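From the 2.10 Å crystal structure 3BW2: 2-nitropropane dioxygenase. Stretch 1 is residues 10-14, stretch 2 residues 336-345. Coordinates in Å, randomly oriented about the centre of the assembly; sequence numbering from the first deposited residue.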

ATOM      1  N   PRO A  10      -9.338  -5.105 -26.432  1.00 23.91           N
ATOM      2  CA  PRO A  10      -8.998  -6.493 -26.113  1.00 23.82           C
ATOM      3  C   PRO A  10      -8.235  -6.801 -24.829  1.00 23.94           C
ATOM      4  O   PRO A  10      -8.535  -7.789 -24.160  1.00 25.05           O
ATOM      5  CB  PRO A  10      -8.240  -6.947 -27.356  1.00 24.42           C
ATOM      6  CG  PRO A  10      -7.556  -5.704 -27.793  1.00 23.77           C
ATOM      7  CD  PRO A  10      -8.655  -4.679 -27.666  1.00 24.80           C
ATOM      8  N   LEU A  11      -7.252  -5.981 -24.481  1.00 22.17           N
ATOM      9  CA  LEU A  11      -6.475  -6.239 -23.271  1.00 21.99           C
ATOM     10  C   LEU A  11      -6.907  -5.358 -22.100  1.00 21.39           C
ATOM     11  O   LEU A  11      -7.211  -4.181 -22.276  1.00 20.73           O
ATOM     12  CB  LEU A  11      -4.986  -6.037 -23.561  1.00 22.20           C
ATOM     13  CG  LEU A  11      -4.417  -6.950 -24.653  1.00 23.07           C
ATOM     14  CD1 LEU A  11      -3.020  -6.493 -25.029  1.00 23.31           C
ATOM     15  CD2 LEU A  11      -4.392  -8.396 -24.164  1.00 23.82           C
ATOM     16  N   PRO A  12      -6.937  -5.926 -20.884  1.00 21.09           N
ATOM     17  CA  PRO A  12      -7.331  -5.224 -19.658  1.00 19.25           C
ATOM     18  C   PRO A  12      -6.213  -4.307 -19.177  1.00 19.66           C
ATOM     19  O   PRO A  12      -5.861  -4.299 -17.997  1.00 19.21           O
ATOM     20  CB  PRO A  12      -7.585  -6.367 -18.690  1.00 19.62           C
ATOM     21  CG  PRO A  12      -6.509  -7.341 -19.074  1.00 21.27           C
ATOM     22  CD  PRO A  12      -6.573  -7.328 -20.590  1.00 21.13           C
ATOM     23  N   ILE A  13      -5.664  -3.531 -20.102  1.00 19.74           N
ATOM     24  CA  ILE A  13      -4.560  -2.637 -19.793  1.00 17.64           C
ATOM     25  C   ILE A  13      -4.860  -1.205 -20.197  1.00 18.09           C
ATOM     26  O   ILE A  13      -5.202  -0.931 -21.349  1.00 19.14           O
ATOM     27  CB  ILE A  13      -3.287  -3.082 -20.527  1.00 18.80           C
ATOM     28  CG1 ILE A  13      -2.994  -4.551 -20.210  1.00 16.78           C
ATOM     29  CG2 ILE A  13      -2.120  -2.186 -20.131  1.00 20.53           C
ATOM     30  CD1 ILE A  13      -1.840  -5.137 -21.001  1.00 15.40           C
ATOM     31  N   VAL A  14      -4.719  -0.293 -19.243  1.00 16.10           N
ATOM     32  CA  VAL A  14      -4.975   1.113 -19.508  1.00 15.96           C
ATOM     33  C   VAL A  14      -3.722   1.937 -19.256  1.00 17.07           C
ATOM     34  O   VAL A  14      -3.090   1.809 -18.207  1.00 18.22           O
ATOM     35  CB  VAL A  14      -6.100   1.659 -18.600  1.00 15.34           C
ATOM     36  CG1 VAL A  14      -6.355   3.133 -18.913  1.00 14.39           C
ATOM     37  CG2 VAL A  14      -7.369   0.841 -18.789  1.00 12.84           C
ATOM     38  N   LEU A 336       5.865  -2.987 -24.857  1.00 20.76           N
ATOM     39  CA  LEU A 336       5.611  -3.136 -23.423  1.00 20.90           C
ATOM     40  C   LEU A 336       4.242  -3.780 -23.210  1.00 20.90           C
ATOM     41  O   LEU A 336       4.055  -4.582 -22.294  1.00 20.52           O
ATOM     42  CB  LEU A 336       5.651  -1.778 -22.711  1.00 19.50           C
ATOM     43  CG  LEU A 336       5.236  -1.813 -21.234  1.00 20.06           C
ATOM     44  CD1 LEU A 336       6.188  -2.718 -20.445  1.00 19.39           C
ATOM     45  CD2 LEU A 336       5.241  -0.402 -20.667  1.00 18.63           C
ATOM     46  N   VAL A 337       3.279  -3.419 -24.054  1.00 20.22           N
ATOM     47  CA  VAL A 337       1.947  -3.996 -23.944  1.00 18.79           C
ATOM     48  C   VAL A 337       2.047  -5.489 -24.235  1.00 20.65           C
ATOM     49  O   VAL A 337       1.422  -6.305 -23.555  1.00 20.03           O
ATOM     50  CB  VAL A 337       0.962  -3.340 -24.937  1.00 19.34           C
ATOM     51  CG1 VAL A 337      -0.358  -4.103 -24.937  1.00 15.43           C
ATOM     52  CG2 VAL A 337       0.726  -1.879 -24.546  1.00 15.92           C
ATOM     53  N   GLU A 338       2.852  -5.842 -25.239  1.00 20.48           N
ATOM     54  CA  GLU A 338       3.041  -7.240 -25.612  1.00 21.91           C
ATOM     55  C   GLU A 338       3.680  -8.030 -24.473  1.00 21.94           C
ATOM     56  O   GLU A 338       3.259  -9.151 -24.175  1.00 22.12           O
ATOM     57  CB  GLU A 338       3.909  -7.346 -26.872  1.00 24.09           C
ATOM     58  CG  GLU A 338       3.258  -6.738 -28.108  1.00 26.61           C
ATOM     59  CD  GLU A 338       4.168  -6.756 -29.327  1.00 29.10           C
ATOM     60  OE1 GLU A 338       3.727  -6.276 -30.397  1.00 29.17           O
ATOM     61  OE2 GLU A 338       5.316  -7.249 -29.217  1.00 27.78           O
ATOM     62  N   VAL A 339       4.695  -7.452 -23.836  1.00 20.77           N
ATOM     63  CA  VAL A 339       5.356  -8.122 -22.722  1.00 19.48           C
ATOM     64  C   VAL A 339       4.367  -8.275 -21.567  1.00 19.14           C
ATOM     65  O   VAL A 339       4.262  -9.342 -20.962  1.00 17.69           O
ATOM     66  CB  VAL A 339       6.586  -7.328 -22.233  1.00 22.36           C
ATOM     67  CG1 VAL A 339       7.178  -7.988 -20.997  1.00 23.09           C
ATOM     68  CG2 VAL A 339       7.627  -7.258 -23.334  1.00 23.70           C
ATOM     69  N   LEU A 340       3.642  -7.205 -21.255  1.00 18.29           N
ATOM     70  CA  LEU A 340       2.664  -7.265 -20.173  1.00 18.15           C
ATOM     71  C   LEU A 340       1.608  -8.324 -20.477  1.00 17.61           C
ATOM     72  O   LEU A 340       1.197  -9.076 -19.589  1.00 18.19           O
ATOM     73  CB  LEU A 340       2.000  -5.898 -19.975  1.00 16.81           C
ATOM     74  CG  LEU A 340       2.921  -4.779 -19.466  1.00 16.14           C
ATOM     75  CD1 LEU A 340       2.192  -3.441 -19.511  1.00 13.58           C
ATOM     76  CD2 LEU A 340       3.376  -5.097 -18.038  1.00 17.00           C
ATOM     77  N   ALA A 341       1.176  -8.389 -21.734  1.00 17.20           N
ATOM     78  CA  ALA A 341       0.169  -9.367 -22.143  1.00 17.95           C
ATOM     79  C   ALA A 341       0.680 -10.792 -21.945  1.00 18.60           C
ATOM     80  O   ALA A 341      -0.060 -11.673 -21.509  1.00 20.32           O
ATOM     81  CB  ALA A 341      -0.213  -9.150 -23.600  1.00 16.80           C
ATOM     82  N   ALA A 342       1.950 -11.013 -22.268  1.00 19.43           N
ATOM     83  CA  ALA A 342       2.559 -12.328 -22.121  1.00 20.43           C
ATOM     84  C   ALA A 342       2.695 -12.690 -20.648  1.00 21.07           C
ATOM     85  O   ALA A 342       2.472 -13.835 -20.260  1.00 21.19           O
ATOM     86  CB  ALA A 342       3.929 -12.346 -22.786  1.00 19.30           C
ATOM     87  N   GLU A 343       3.070 -11.711 -19.829  1.00 21.77           N
ATOM     88  CA  GLU A 343       3.232 -11.948 -18.400  1.00 21.94           C
ATOM     89  C   GLU A 343       1.873 -12.243 -17.783  1.00 22.60           C
ATOM     90  O   GLU A 343       1.749 -13.103 -16.906  1.00 22.20           O
ATOM     91  CB  GLU A 343       3.892 -10.736 -17.737  1.00 22.05           C
ATOM     92  CG  GLU A 343       5.367 -10.583 -18.115  1.00 20.70           C
ATOM     93  CD  GLU A 343       5.978  -9.281 -17.628  1.00 21.47           C
ATOM     94  OE1 GLU A 343       7.220  -9.162 -17.666  1.00 22.35           O
ATOM     95  OE2 GLU A 343       5.225  -8.372 -17.220  1.00 18.64           O
ATOM     96  N   LEU A 344       0.853 -11.535 -18.260  1.00 21.02           N
ATOM     97  CA  LEU A 344      -0.513 -11.733 -17.793  1.00 20.57           C
ATOM     98  C   LEU A 344      -0.952 -13.166 -18.083  1.00 20.45           C
ATOM     99  O   LEU A 344      -1.444 -13.867 -17.200  1.00 19.44           O
ATOM    100  CB  LEU A 344      -1.456 -10.760 -18.502  1.00 20.76           C
ATOM    101  CG  LEU A 344      -2.960 -10.977 -18.310  1.00 20.94           C
ATOM    102  CD1 LEU A 344      -3.307 -10.869 -16.834  1.00 21.31           C
ATOM    103  CD2 LEU A 344      -3.734  -9.944 -19.113  1.00 18.58           C
ATOM    104  N   ALA A 345      -0.772 -13.597 -19.328  1.00 21.78           N
ATOM    105  CA  ALA A 345      -1.155 -14.947 -19.725  1.00 23.87           C
ATOM    106  C   ALA A 345      -0.393 -15.980 -18.902  1.00 25.11           C
ATOM    107  O   ALA A 345      -0.967 -16.960 -18.434  1.00 25.10           O
ATOM    108  CB  ALA A 345      -0.879 -15.153 -21.212  1.00 24.09           C
TER

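Residues 336-345 are a stretch of continuous helix, its phi/psi values tightly grouped and its backbone amides spent on i to i-4 bonds such as Ala341 N to Val337 O (2.8 Å) and Leu344 N to Leu340 O (2.8 Å). Stretch 1 is less regular: a loop that becomes strand at Ile13 and Val14. With Val337 O already bonded inside the helix, and no hydrogen bond running between the stretches, the contact rests on apolar packing. The backbones stay well apart, Leu11 CA lying 7.4 Å from Ala341 CA and Ile13 CA 7.8 Å from Val337 CA, and side chains fill the space between.

The helix offers Val337, Leu340, Ala341 and Leu344, the i, i+3, i+4, i+7 spacing that gathers side chains along one face. Against it the short segment sets alternate residues: Leu11 and Ile13 both point their CA-to-CB bonds toward the helix, and both adopt the extended mt rotamer, which carries a terminal methyl across the gap. Leu11 CD1 meets Val337 CG1 at 3.6 Å and Ala341 CB at 4.1 Å, so one methyl touches residues a helical turn apart. Ile13 CD1 works similarly from its own position, 4.0 Å from Leu340 CB and 4.3 Å from Val337 CG1. Val337 is thus shared by both, although its own CA-to-CB bond points sideways.

Pro12, between them, also points sideways, yet its ring is not idle: Pro12 CG packs 3.8 Å from Leu344 CD2, extending the contact to the next turn. Ile13 gives up the most area, 67 Å², of a modest total of 272 Å² summed over both sides. Glu338, by contrast, points its CA-to-CB bond away, and its side chain makes no contact with the short segment. The rule to read here is spacing: long aliphatic side chains reach a helix face whose small Ala341 contributes just a methyl.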